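Local coordinates for SusD superfamily protein (Bacteroides fragilis, PDB 3L22) that probably binds sugars at the bacterial outer membrane and takes part in nutrient uptake, as other SusD-family proteins do, at residues V210-N215 against L334-A339; N383-E388 against G396-R401; A203-M208 against Y327-L332; G343-A348 against D375-A380; S246-F251 against R356-D361. All blocks are in the same frame, centred on the assembly; numbering follows the deposited sequence. Where two conformers were deposited one is given.

Interaction 1: V210-N215 against L334-A339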
# COMPACT_ATOMS: atom_id res chain seq x y z
N VAL A 210 3.68 9.97 1.15
CA VAL A 210 4.99 10.36 0.72
C VAL A 210 5.57 11.40 1.69
O VAL A 210 6.69 11.27 2.13
CB VAL A 210 4.97 10.90 -0.73
CG1 VAL A 210 6.28 11.62 -1.08
CG2 VAL A 210 4.71 9.73 -1.69
N TYR A 211 4.80 12.44 2.00
CA TYR A 211 5.31 13.45 2.90
C TYR A 211 5.61 12.89 4.29
O TYR A 211 6.60 13.28 4.90
CB TYR A 211 4.39 14.67 2.96
CG TYR A 211 4.52 15.65 1.80
CD1 TYR A 211 5.76 16.14 1.40
CD2 TYR A 211 3.39 16.13 1.13
CE1 TYR A 211 5.88 17.09 0.37
CE2 TYR A 211 3.50 17.08 0.12
CZ TYR A 211 4.74 17.53 -0.27
OH TYR A 211 4.87 18.48 -1.26
N MSE A 212 4.81 11.95 4.79
CA MSE A 212 5.15 11.32 6.08
C MSE A 212 6.49 10.58 6.03
O MSE A 212 7.27 10.65 6.99
CB MSE A 212 4.06 10.37 6.54
CG MSE A 212 2.82 11.10 6.93
SE MSE A 212 1.37 9.86 7.35
CE MSE A 212 1.86 9.29 9.00
N ALA A 213 6.77 9.91 4.91
CA ALA A 213 8.03 9.18 4.75
C ALA A 213 9.23 10.15 4.79
O ALA A 213 10.38 9.73 5.03
CB ALA A 213 8.01 8.34 3.41
N MSE A 214 8.97 11.44 4.51
CA MSE A 214 10.00 12.47 4.48
C MSE A 214 9.99 13.35 5.75
O MSE A 214 10.70 14.34 5.82
CB MSE A 214 9.82 13.32 3.22
CG MSE A 214 9.80 12.50 1.91
SE MSE A 214 9.33 13.59 0.36
CE MSE A 214 11.11 14.16 -0.12
N ASN A 215 9.22 12.95 6.75
CA ASN A 215 9.03 13.71 7.97
C ASN A 215 8.48 15.10 7.74
O ASN A 215 8.71 15.96 8.52
CB ASN A 215 10.33 13.75 8.82
CG ASN A 215 10.60 12.44 9.55
OD1 ASN A 215 10.14 11.37 9.16
ND2 ASN A 215 11.33 12.54 10.65
N LEU A 334 -3.18 11.19 9.82
CA LEU A 334 -3.29 12.55 10.40
C LEU A 334 -2.96 12.57 11.89
O LEU A 334 -2.24 13.44 12.35
CB LEU A 334 -4.67 13.18 10.13
CG LEU A 334 -4.92 13.65 8.70
CD1 LEU A 334 -6.42 14.02 8.50
CD2 LEU A 334 -4.00 14.81 8.33
N ALA A 335 -3.43 11.57 12.63
CA ALA A 335 -3.08 11.49 14.07
C ALA A 335 -1.57 11.44 14.22
O ALA A 335 -1.02 12.16 15.05
CB ALA A 335 -3.71 10.25 14.70
N GLU A 336 -0.88 10.59 13.41
CA GLU A 336 0.58 10.48 13.51
C GLU A 336 1.23 11.82 13.18
O GLU A 336 2.14 12.25 13.88
CB GLU A 336 1.13 9.34 12.64
CG GLU A 336 2.67 9.27 12.61
CD GLU A 336 3.18 8.08 11.82
OE1 GLU A 336 2.34 7.33 11.27
OE2 GLU A 336 4.44 7.92 11.73
N CYS A 337 0.78 12.48 12.12
CA CYS A 337 1.34 13.79 11.75
C CYS A 337 1.20 14.81 12.88
O CYS A 337 2.17 15.48 13.24
CB CYS A 337 0.66 14.34 10.52
SG CYS A 337 0.95 13.32 9.07
N TYR A 338 0.02 14.90 13.45
CA TYR A 338 -0.22 15.88 14.52
C TYR A 338 0.56 15.54 15.80
O TYR A 338 1.01 16.45 16.48
CB TYR A 338 -1.74 16.05 14.82
CG TYR A 338 -2.48 17.01 13.91
CD1 TYR A 338 -2.39 18.39 14.11
CD2 TYR A 338 -3.26 16.55 12.86
CE1 TYR A 338 -3.08 19.30 13.27
CE2 TYR A 338 -3.94 17.43 12.03
CZ TYR A 338 -3.84 18.80 12.24
OH TYR A 338 -4.51 19.67 11.41
N ALA A 339 0.75 14.25 16.10
CA ALA A 339 1.56 13.85 17.25
C ALA A 339 3.04 14.26 17.08
O ALA A 339 3.76 14.35 18.08
CB ALA A 339 1.46 12.35 17.51

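Interaction 2: N383-E388 against G396-R401. With EDO (1,2-ethanediol), chain B.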
# COMPACT_ATOMS: atom_id res chain seq x y z
N ASN A 383 0.01 1.40 17.33
CA ASN A 383 -0.70 0.17 17.63
C ASN A 383 -2.10 0.14 17.03
O ASN A 383 -2.51 -0.88 16.51
CB ASN A 383 -0.79 -0.05 19.14
CG ASN A 383 0.51 -0.54 19.74
OD1 ASN A 383 1.33 -1.16 19.06
ND2 ASN A 383 0.71 -0.25 21.02
N GLU A 384 -2.82 1.25 17.08
CA GLU A 384 -4.14 1.31 16.44
C GLU A 384 -4.06 1.05 14.93
O GLU A 384 -4.88 0.32 14.37
CB GLU A 384 -4.81 2.66 16.72
CG GLU A 384 -6.35 2.62 16.60
CD GLU A 384 -7.04 1.82 17.72
OE1 GLU A 384 -6.55 1.82 18.89
OE2 GLU A 384 -8.10 1.24 17.44
N LYS A 385 -3.05 1.62 14.30
CA LYS A 385 -2.80 1.44 12.88
C LYS A 385 -2.47 -0.05 12.59
O LYS A 385 -2.94 -0.61 11.62
CB LYS A 385 -1.65 2.37 12.47
CG LYS A 385 -1.31 2.39 10.98
CD LYS A 385 -2.11 3.42 10.23
CE LYS A 385 -1.66 3.55 8.75
NZ LYS A 385 -0.31 4.15 8.68
N ARG A 386 -1.71 -0.69 13.47
CA ARG A 386 -1.38 -2.11 13.32
C ARG A 386 -2.63 -3.01 13.34
O ARG A 386 -2.76 -3.94 12.51
CB ARG A 386 -0.38 -2.53 14.42
CG ARG A 386 1.01 -1.96 14.21
CD ARG A 386 1.93 -2.25 15.39
NE ARG A 386 2.28 -3.66 15.44
CZ ARG A 386 3.10 -4.21 16.32
NH1 ARG A 386 3.67 -3.47 17.29
NH2 ARG A 386 3.34 -5.51 16.28
N LEU A 387 -3.54 -2.71 14.25
CA LEU A 387 -4.79 -3.49 14.37
C LEU A 387 -5.78 -3.13 13.27
O LEU A 387 -6.32 -4.01 12.61
CB LEU A 387 -5.42 -3.32 15.77
CG LEU A 387 -6.76 -4.02 16.03
CD1 LEU A 387 -6.62 -5.54 15.83
CD2 LEU A 387 -7.30 -3.73 17.44
N GLU A 388 -6.01 -1.86 13.05
CA GLU A 388 -6.90 -1.45 11.98
C GLU A 388 -6.48 -2.01 10.61
O GLU A 388 -7.36 -2.39 9.86
CB GLU A 388 -7.01 0.07 11.91
CG GLU A 388 -8.14 0.64 11.02
CD GLU A 388 -9.55 0.45 11.58
OE1 GLU A 388 -9.75 0.44 12.83
OE2 GLU A 388 -10.46 0.31 10.74
N GLY A 396 4.58 -3.32 6.86
CA GLY A 396 5.98 -3.32 6.49
C GLY A 396 6.43 -1.97 5.94
O GLY A 396 7.62 -1.65 5.99
N ILE A 397 5.49 -1.17 5.43
CA ILE A 397 5.81 0.19 4.99
C ILE A 397 5.97 1.11 6.21
O ILE A 397 6.91 1.91 6.27
CB ILE A 397 4.75 0.75 4.02
CG1 ILE A 397 4.76 -0.08 2.73
CG2 ILE A 397 5.00 2.22 3.76
CD1 ILE A 397 3.64 0.21 1.72
N ASP A 398 5.08 1.01 7.19
CA ASP A 398 5.17 1.89 8.36
C ASP A 398 6.47 1.64 9.13
O ASP A 398 7.16 2.60 9.54
CB ASP A 398 3.94 1.72 9.27
CG ASP A 398 2.69 2.45 8.75
OD1 ASP A 398 2.76 3.30 7.82
OD2 ASP A 398 1.60 2.19 9.33
N ILE A 399 6.85 0.37 9.26
CA ILE A 399 8.09 0.02 9.97
C ILE A 399 9.31 0.63 9.24
O ILE A 399 10.20 1.28 9.83
CB ILE A 399 8.27 -1.52 10.04
CG1 ILE A 399 7.22 -2.12 11.00
CG2 ILE A 399 9.68 -1.89 10.49
CD1 ILE A 399 7.04 -3.69 10.95
N MSE A 400 9.33 0.40 7.93
CA MSE A 400 10.45 0.83 7.14
C MSE A 400 10.55 2.35 7.06
O MSE A 400 11.64 2.88 7.24
CB MSE A 400 10.40 0.27 5.74
CG MSE A 400 11.75 0.30 5.05
SE MSE A 400 11.41 -0.41 3.31
CE MSE A 400 13.24 -0.97 2.86
N ARG A 401 9.46 3.06 6.81
CA ARG A 401 9.57 4.53 6.65
C ARG A 401 10.05 5.18 7.92
O ARG A 401 10.83 6.14 7.89
CB ARG A 401 8.30 5.17 6.11
CG ARG A 401 7.12 5.20 7.06
CD ARG A 401 6.04 6.09 6.48
NE ARG A 401 4.80 5.88 7.23
CZ ARG A 401 4.47 6.42 8.39
NH1 ARG A 401 5.25 7.29 9.01
NH2 ARG A 401 3.32 6.10 8.93
C1 EDO B . 0.84 4.97 5.78
O1 EDO B . -0.43 4.46 6.10
C2 EDO B . 1.75 3.94 5.09
O2 EDO B . 3.05 4.62 5.01

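Interaction 3: A203-M208 against Y327-L332. With EDO (1,2-ethanediol), chain Z; EDO (1,2-ethanediol), chain B; EDO (1,2-ethanediol), chain C.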
# COMPACT_ATOMS: atom_id res chain seq x y z
N ALA A 203 -5.20 10.68 -4.64
CA ALA A 203 -3.96 11.37 -4.93
C ALA A 203 -3.41 12.02 -3.64
O ALA A 203 -2.21 11.97 -3.37
CB ALA A 203 -4.18 12.40 -6.02
N ASN A 204 -4.30 12.64 -2.88
CA ASN A 204 -3.91 13.28 -1.62
C ASN A 204 -3.49 12.30 -0.54
O ASN A 204 -2.59 12.59 0.25
CB ASN A 204 -5.05 14.19 -1.13
CG ASN A 204 -5.11 15.52 -1.89
OD1 ASN A 204 -4.07 16.13 -2.11
ND2 ASN A 204 -6.32 15.99 -2.25
N MSE A 205 -4.10 11.12 -0.53
CA MSE A 205 -3.67 10.05 0.38
C MSE A 205 -2.23 9.63 0.04
O MSE A 205 -1.41 9.46 0.94
CB MSE A 205 -4.60 8.83 0.31
CG MSE A 205 -5.92 9.03 1.01
SE MSE A 205 -5.68 9.34 2.92
CE MSE A 205 -4.99 7.55 3.41
N LEU A 206 -1.93 9.47 -1.25
CA LEU A 206 -0.58 9.06 -1.65
C LEU A 206 0.43 10.18 -1.30
O LEU A 206 1.54 9.92 -0.84
CB LEU A 206 -0.50 8.71 -3.15
CG LEU A 206 0.81 8.10 -3.66
CD1 LEU A 206 1.31 6.95 -2.76
CD2 LEU A 206 0.67 7.64 -5.12
N LYS A 207 0.02 11.42 -1.54
CA LYS A 207 0.84 12.58 -1.25
C LYS A 207 1.09 12.62 0.28
O LYS A 207 2.21 12.78 0.72
CB LYS A 207 0.11 13.82 -1.73
CG LYS A 207 0.89 15.11 -1.70
CD LYS A 207 0.10 16.30 -2.32
CE LYS A 207 -0.15 16.18 -3.81
NZ LYS A 207 -0.57 17.47 -4.44
N MSE A 208 0.06 12.37 1.07
CA MSE A 208 0.27 12.31 2.50
C MSE A 208 1.27 11.23 2.90
O MSE A 208 2.16 11.51 3.70
CB MSE A 208 -1.02 12.12 3.27
CG MSE A 208 -0.76 12.00 4.76
SE MSE A 208 -2.32 12.26 5.91
CE MSE A 208 -3.34 11.13 5.05
N TYR A 327 -10.75 5.56 4.74
CA TYR A 327 -10.76 6.73 5.60
C TYR A 327 -10.21 6.54 7.02
O TYR A 327 -9.71 7.49 7.60
CB TYR A 327 -12.17 7.33 5.63
CG TYR A 327 -12.28 8.68 6.30
CD1 TYR A 327 -11.50 9.76 5.90
CD2 TYR A 327 -13.22 8.89 7.30
CE1 TYR A 327 -11.59 10.98 6.55
CE2 TYR A 327 -13.36 10.12 7.93
CZ TYR A 327 -12.55 11.16 7.55
OH TYR A 327 -12.71 12.35 8.17
N ALA A 328 -10.30 5.34 7.60
CA ALA A 328 -9.64 5.13 8.88
C ALA A 328 -8.14 5.41 8.75
O ALA A 328 -7.52 5.88 9.72
CB ALA A 328 -9.88 3.72 9.45
N GLU A 329 -7.55 5.12 7.59
CA GLU A 329 -6.14 5.44 7.38
C GLU A 329 -5.90 6.96 7.37
O GLU A 329 -4.90 7.45 7.95
CB GLU A 329 -5.58 4.83 6.08
CG GLU A 329 -4.04 4.83 6.10
CD GLU A 329 -3.43 4.71 4.72
OE1 GLU A 329 -4.03 4.01 3.84
OE2 GLU A 329 -2.35 5.33 4.51
N THR A 330 -6.77 7.69 6.67
CA THR A 330 -6.69 9.15 6.64
C THR A 330 -6.57 9.67 8.07
O THR A 330 -5.68 10.46 8.37
CB THR A 330 -7.93 9.77 6.00
OG1 THR A 330 -8.24 9.11 4.76
CG2 THR A 330 -7.76 11.33 5.82
N LEU A 331 -7.43 9.19 8.95
CA LEU A 331 -7.49 9.66 10.34
C LEU A 331 -6.26 9.28 11.18
O LEU A 331 -5.72 10.12 11.91
CB LEU A 331 -8.79 9.16 11.00
CG LEU A 331 -10.11 9.73 10.41
CD1 LEU A 331 -11.34 9.07 11.03
CD2 LEU A 331 -10.22 11.25 10.55
N LEU A 332 -5.84 8.02 11.09
CA LEU A 332 -4.69 7.58 11.84
C LEU A 332 -3.38 8.15 11.29
O LEU A 332 -2.49 8.41 12.06
CB LEU A 332 -4.63 6.04 11.91
CG LEU A 332 -5.67 5.31 12.75
CD1 LEU A 332 -5.44 3.79 12.69
CD2 LEU A 332 -5.73 5.82 14.21
C1 EDO Z . 2.82 19.48 -4.33
O1 EDO Z . 1.44 19.42 -3.99
C2 EDO Z . 3.42 18.23 -4.93
O2 EDO Z . 2.50 17.21 -5.28
C1 EDO B . 0.84 4.97 5.78
O1 EDO B . -0.43 4.46 6.10
C2 EDO B . 1.75 3.94 5.09
O2 EDO B . 3.05 4.62 5.01
C1 EDO C . -10.46 16.51 9.45
O1 EDO C . -9.88 17.67 8.84
C2 EDO C . -9.56 15.28 9.31
O2 EDO C . -10.10 14.15 8.56

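Interaction 4: G343-A348 against D375-A380. With EDO (1,2-ethanediol), chain V; EDO (1,2-ethanediol), chain D.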
# COMPACT_ATOMS: atom_id res chain seq x y z
N GLY A 343 2.30 21.39 19.69
CA GLY A 343 0.90 21.80 19.88
C GLY A 343 -0.16 20.90 19.27
O GLY A 343 -1.35 21.15 19.44
N GLY A 344 0.25 19.81 18.61
CA GLY A 344 -0.69 18.97 17.92
C GLY A 344 -1.33 17.82 18.69
O GLY A 344 -2.14 17.10 18.11
N GLU A 345 -1.01 17.65 19.97
CA GLU A 345 -1.44 16.45 20.69
C GLU A 345 -2.95 16.33 20.88
O GLU A 345 -3.51 15.26 20.65
CB GLU A 345 -0.67 16.27 22.03
CG GLU A 345 0.78 15.73 21.72
CD GLU A 345 1.60 15.31 22.94
OE1 GLU A 345 1.13 15.47 24.10
OE2 GLU A 345 2.71 14.79 22.72
N ALA A 346 -3.61 17.43 21.22
CA ALA A 346 -5.07 17.44 21.37
C ALA A 346 -5.75 16.97 20.10
O ALA A 346 -6.67 16.16 20.15
CB ALA A 346 -5.62 18.90 21.81
N THR A 347 -5.29 17.44 18.96
CA THR A 347 -5.85 17.01 17.68
C THR A 347 -5.57 15.53 17.39
O THR A 347 -6.44 14.79 16.89
CB THR A 347 -5.31 17.90 16.54
OG1 THR A 347 -5.67 19.24 16.84
CG2 THR A 347 -5.83 17.52 15.16
N ALA A 348 -4.35 15.10 17.67
CA ALA A 348 -3.95 13.69 17.46
C ALA A 348 -4.86 12.77 18.25
O ALA A 348 -5.32 11.74 17.74
CB ALA A 348 -2.45 13.46 17.87
N ASP A 375 5.53 9.90 23.88
CA ASP A 375 5.77 8.55 23.38
C ASP A 375 4.60 7.60 23.54
O ASP A 375 4.39 6.76 22.66
CB ASP A 375 7.00 7.92 24.05
CG ASP A 375 8.31 8.55 23.58
OD1 ASP A 375 8.31 9.24 22.54
OD2 ASP A 375 9.35 8.33 24.26
N ALA A 376 3.88 7.70 24.64
CA ALA A 376 2.71 6.87 24.85
C ALA A 376 1.64 7.12 23.82
O ALA A 376 0.99 6.17 23.35
CB ALA A 376 2.13 7.04 26.27
N LEU A 377 1.47 8.40 23.47
CA LEU A 377 0.51 8.79 22.43
C LEU A 377 0.93 8.25 21.07
O LEU A 377 0.13 7.67 20.36
CB LEU A 377 0.33 10.32 22.36
CG LEU A 377 -0.58 10.89 21.25
CD1 LEU A 377 -1.99 10.24 21.31
CD2 LEU A 377 -0.67 12.44 21.38
N LYS A 378 2.18 8.45 20.70
CA LYS A 378 2.65 7.90 19.42
C LYS A 378 2.48 6.39 19.36
O LYS A 378 2.00 5.85 18.35
CB LYS A 378 4.10 8.27 19.17
CG LYS A 378 4.29 9.77 18.87
CD LYS A 378 5.71 10.12 18.52
CE LYS A 378 5.91 11.62 18.25
NZ LYS A 378 5.64 12.42 19.46
N GLU A 379 2.85 5.71 20.43
CA GLU A 379 2.72 4.26 20.45
C GLU A 379 1.26 3.82 20.33
O GLU A 379 0.97 2.84 19.65
CB GLU A 379 3.32 3.70 21.72
CG GLU A 379 3.28 2.18 21.79
CD GLU A 379 4.36 1.57 22.75
OE1 GLU A 379 5.53 2.10 22.79
OE2 GLU A 379 3.98 0.58 23.46
N ALA A 380 0.33 4.54 20.96
CA ALA A 380 -1.09 4.21 20.82
C ALA A 380 -1.55 4.38 19.37
O ALA A 380 -2.36 3.61 18.88
CB ALA A 380 -1.96 5.08 21.75
C1 EDO V . 1.16 19.55 23.12
O1 EDO V . 0.73 19.28 21.79
C2 EDO V . 2.69 19.48 23.16
O2 EDO V . 3.28 19.89 21.91
C1 EDO D . 2.48 10.06 28.49
O1 EDO D . 1.38 9.11 28.31
C2 EDO D . 3.98 9.76 28.32
O2 EDO D . 4.57 9.09 27.17
O HOH W 1 3.26 12.48 20.72

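Interaction 5: S246-F251 against R356-D361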
# COMPACT_ATOMS: atom_id res chain seq x y z
N SER A 246 -17.55 0.86 0.63
CA SER A 246 -18.47 1.53 1.50
C SER A 246 -18.17 3.03 1.41
O SER A 246 -17.28 3.45 0.66
CB SER A 246 -18.26 1.06 2.95
OG SER A 246 -17.04 1.58 3.50
N GLN A 247 -18.86 3.82 2.22
CA GLN A 247 -18.54 5.24 2.39
C GLN A 247 -17.16 5.52 3.02
O GLN A 247 -16.76 6.69 3.09
CB GLN A 247 -19.61 5.92 3.23
CG GLN A 247 -20.90 6.04 2.38
CD GLN A 247 -22.02 6.68 3.10
OE1 GLN A 247 -21.95 6.87 4.31
NE2 GLN A 247 -23.09 6.98 2.38
N GLU A 248 -16.47 4.48 3.50
CA GLU A 248 -15.09 4.59 3.97
C GLU A 248 -14.03 4.45 2.86
O GLU A 248 -12.88 4.85 3.05
CB GLU A 248 -14.83 3.55 5.06
CG GLU A 248 -13.66 3.85 5.93
CD GLU A 248 -13.29 2.75 6.91
OE1 GLU A 248 -14.16 1.91 7.25
OE2 GLU A 248 -12.10 2.75 7.36
N SER A 249 -14.43 3.90 1.71
CA SER A 249 -13.49 3.44 0.70
C SER A 249 -13.03 4.58 -0.17
O SER A 249 -13.85 5.23 -0.81
CB SER A 249 -14.15 2.37 -0.17
OG SER A 249 -14.65 1.32 0.63
N ILE A 250 -11.73 4.84 -0.20
CA ILE A 250 -11.19 5.90 -1.03
C ILE A 250 -10.72 5.32 -2.34
O ILE A 250 -11.13 5.76 -3.42
CB ILE A 250 -10.06 6.68 -0.31
CG1 ILE A 250 -10.61 7.33 0.98
CG2 ILE A 250 -9.48 7.72 -1.29
CD1 ILE A 250 -9.57 7.76 2.01
N PHE A 251 -9.82 4.34 -2.28
CA PHE A 251 -9.28 3.74 -3.50
C PHE A 251 -8.99 2.25 -3.27
O PHE A 251 -8.35 1.89 -2.26
CB PHE A 251 -7.99 4.47 -3.96
CG PHE A 251 -7.39 3.91 -5.22
CD1 PHE A 251 -8.06 4.03 -6.43
CD2 PHE A 251 -6.16 3.23 -5.19
CE1 PHE A 251 -7.54 3.45 -7.60
CE2 PHE A 251 -5.62 2.68 -6.36
CZ PHE A 251 -6.30 2.78 -7.55
N ARG A 356 -10.54 4.49 16.98
CA ARG A 356 -10.64 3.44 18.00
C ARG A 356 -12.09 3.30 18.48
O ARG A 356 -12.57 2.19 18.67
CB ARG A 356 -9.71 3.72 19.18
CG ARG A 356 -9.71 2.64 20.28
CD ARG A 356 -8.63 2.86 21.33
NE ARG A 356 -8.65 1.83 22.37
CZ ARG A 356 -8.07 0.62 22.27
NH1 ARG A 356 -7.37 0.28 21.21
NH2 ARG A 356 -8.18 -0.24 23.26
N GLY A 357 -12.76 4.43 18.70
CA GLY A 357 -14.17 4.44 19.12
C GLY A 357 -15.14 3.79 18.17
O GLY A 357 -16.21 3.34 18.57
N ARG A 358 -14.79 3.73 16.88
CA ARG A 358 -15.61 2.99 15.94
C ARG A 358 -15.68 1.49 16.29
O ARG A 358 -16.75 0.86 16.12
CB ARG A 358 -15.20 3.27 14.50
CG ARG A 358 -16.11 2.63 13.44
CD ARG A 358 -15.60 1.32 12.91
NE ARG A 358 -14.33 1.40 12.19
CZ ARG A 358 -14.18 1.58 10.88
NH1 ARG A 358 -15.23 1.76 10.08
NH2 ARG A 358 -12.96 1.58 10.35
N SER A 359 -14.58 0.94 16.83
CA SER A 359 -14.49 -0.48 17.12
C SER A 359 -14.53 -0.88 18.61
O SER A 359 -14.84 -2.03 18.93
CB SER A 359 -13.22 -1.04 16.47
OG SER A 359 -13.29 -0.97 15.05
N VAL A 360 -14.15 0.05 19.50
CA VAL A 360 -13.96 -0.23 20.94
C VAL A 360 -14.80 0.75 21.73
O VAL A 360 -14.63 1.93 21.59
CB VAL A 360 -12.46 -0.05 21.37
CG1 VAL A 360 -12.27 -0.23 22.90
CG2 VAL A 360 -11.52 -1.06 20.61
N ASP A 361 -15.72 0.28 22.55
CA ASP A 361 -16.52 1.16 23.42
C ASP A 361 -15.68 1.93 24.45
O ASP A 361 -14.99 1.33 25.29
CB ASP A 361 -17.53 0.31 24.17
CG ASP A 361 -18.41 1.13 25.12
OD1 ASP A 361 -18.85 2.25 24.77
OD2 ASP A 361 -18.68 0.62 26.22

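Interaction 1: V210-N215 against L334-A339
Over one face of the E336 carboxylate sits the terminal methyl of M212, a selenomethionine in this model. CE lies about 3.0 Å above the carboxylate plane, nearer OE1 than OE2, and its approach to E336 OE1 is 3.0 Å, close for a carbon and an oxygen. The same methyl rests on the aliphatic stem of the glutamate, 3.7 Å from E336 CB. The two oxygens have their main partners elsewhere: OE1 is salt-bridged to R401 and OE2 to R402, so the methyl packs onto a carboxylate whose charge is already answered by two arginines. The other half of the contact is apolar. M212 CG lies 3.6 Å from C337 SG, and the selenium follows alongside it, with M212 SE 3.9 Å from C337 SG. The M212 chain runs out straight as far as SE and then turns at chi3 (77°), which carries CE off the cysteine and over to the glutamate one position earlier in the helix. M212 belongs to the last turn of helix 200-213, which ends in a Schellman motif: N215, with positive phi, is its C-prime residue, and N215 N bonds back to M212 O at 3.0 Å. Helix 327-339 supplies the other wall, so the contact joins two helices far apart in sequence within the TPR-related helical part of the SusD fold. Behind C337, A220 and I221 of helix 217-225 press on the thiol, while I381 and Y382 of helix 374-388 cover E336 from another direction.

Interaction 2: N383-E388 against G396-R401
K385 reaches across to D398 with its ammonium group, and the salt bridge is short: K385 NZ to D398 OD2 is 2.8 Å, received on the syn lone pair of that oxygen. The link from the same nitrogen to OD1 is weak. Kinks at chi2 (89°) and chi4 (-69°) fold the lysine so that NZ arrives with its chain at about a right angle to the aspartate. The ammonium has further acceptors: K385 NZ lies 2.6 Å from O1 of an ethanediol, probably left from the crystallisation liquor, and also pairs with D333. D398 OD1 is served from its own helix, one turn on. R401 NH2 donates to D398 OD1 at 3.1 Å, coming from well above the carboxylate plane (69°), along a bent N-H...O path. R401 NE gives its better bond to ethanediol O2, 3.1 Å away, while R401 NH2 has E336 as its strongest partner. Helix 374-388 is thus tied to the short helix 395-401 that soon follows it in this SusD-family fold. K385 NZ and R401 NH2 come within 4.1 Å of each other, a closeness that the carboxylates of D398, D333 and E336 probably make tolerable, holding both bases charged.

Interaction 3: A203-M208 against Y327-L332
M205 and T330 make the tight part of this contact, where selenium meets hydroxyl: M205 SE is 3.2 Å from T330 OG1, with the two side chains crossing at about a right angle. Two successive bends, chi2 -63° and chi3 -67°, curl the selenomethionine so that its methyl lands on the neighbouring residue as well. M205 CE stands almost squarely over the carboxylate carbon of E329, 3.5 Å from E329 CD, with the flat group lying face-on beneath it. E329 OE2 is salt-bridged to R209, one helical turn beyond M205, and lies 2.6 Å from O1 of an ethanediol that also touches K385. At M208, one turn after M205, the fit slackens: M208 CE comes no nearer than 4.1 Å to T330 O, with the T330 methyl CG2 a little further off. On the outer sides the side chains turn from each other toward solvent additives. K207 NZ holds an ethanediol through its O1 at 2.8 Å, while the Y327 hydroxyl bonds to O2 of another ethanediol at 3.2 Å and its ring carries L331 CG against one face. The segment axes are 11.2 Å apart and inclined at 38°, a wide spacing filled by the long selenomethionines. Within the TPR-related SusD architecture, helix 200-213 is backed by helix 113-131, which receives L206, and helix 327-339 by helices 345-359 and 374-388, which receive L331 and L332. At the start of helix 327-339, strand 249-253 runs past, and its I250 packs on both M205 and T330.

Interaction 4: G343-A348 against D375-A380
Helices 345-359 and 374-388, successive helices of the TPR-related part of the SusD fold, meet here where E345 and A348 in the first turn of one receive L377 of the other. The leucine does the work with a single methyl: L377 CD2 lies 3.6 Å from E345 CG and 4.1 Å from A348 CB. It fits between the stem of the glutamate and the alanine one turn later, on the same side of the helix. With CG anti to the backbone N (chi1 176°), L377 extends out from its helix, and E345 slides past it in the opposite direction, so the leucine methyl lies against the glutamate's CB and CG methylenes while the carboxylate carries on beyond. That carboxylate is not idle: E345 OE2 accepts from G374 N, at the very start of helix 374-388. A water also lies between the two helices, accepting from K378 NZ at 2.7 Å and standing 3.1 Å from E345 OE2. K378 NZ bonds to A339 O too, bringing in the end of helix 327-339. On the outer side an ethanediol bridges the turn before helix 345-359: its O1 takes E345 N at 3.0 Å, and its O2 takes G343 N at 2.9 Å, nearly straight at 167°.

Interaction 5: S246-F251 against R356-D361
R358 presents the edge of its guanidinium to the carboxylate of E248, the two chains arriving from opposite directions. R358 NH1 donates to E248 OE1 at 3.0 Å with a good angle of 160°, and the acceptor lies practically in the guanidinium plane. Seen from the glutamate the fit is less even: NH1 comes in 50° above the carboxylate plane, since the two flat groups are turned 48° against each other. The second nitrogen straddles both oxygens weakly, R358 NH2 being 3.3 Å from E248 OE1 and equally far from E248 OE2. E248 gets its position from a type I beta turn, S246 to S249, locked by two serines: S246 OG takes E248 N at 3.0 Å in an ST turn, and S249 OG takes S246 N at 2.9 Å. Strand 249-253 then starts, with a classic beta bulge at I250 and F251 opposite F325. Both ends of the salt bridge have stronger partners, R326 for E248 and E388 for R358; E248 OE2 also accepts from A328 N near the start of helix 327-339. The R358 side chain comes within about 4 Å of that of E234, seen to bind zinc in this protein. A bound zinc ion lies about 5 Å from the R358 side chain. Buried and shared between E248 and E388, with P233 O taking a further bond from NH1, the guanidinium probably stays charged, offsetting, together with R326, the two carboxylates gathered round it.

Interactions 1 and 3 hold the same pair, helices 200-213 and 327-339, and both do it with selenomethionine methyls laid over glutamates; L334 and M208 touch between them. Interactions 2 and 5 are ionic instead, buried salt bridges joined to each other through E388 to R358 and E384 to R356. R401 carries the charge network of interaction 2 into interaction 1. Interaction 4, its centre about 24 Å from the centre of the chain and the most peripheral, is a small leucine contact with a water and a partly exposed glutamate at its rim; it shares helix 374-388 with interaction 2 and helix 345-359 with interaction 5. E248 of interaction 5 also bonds the backbone of Y327 in interaction 3.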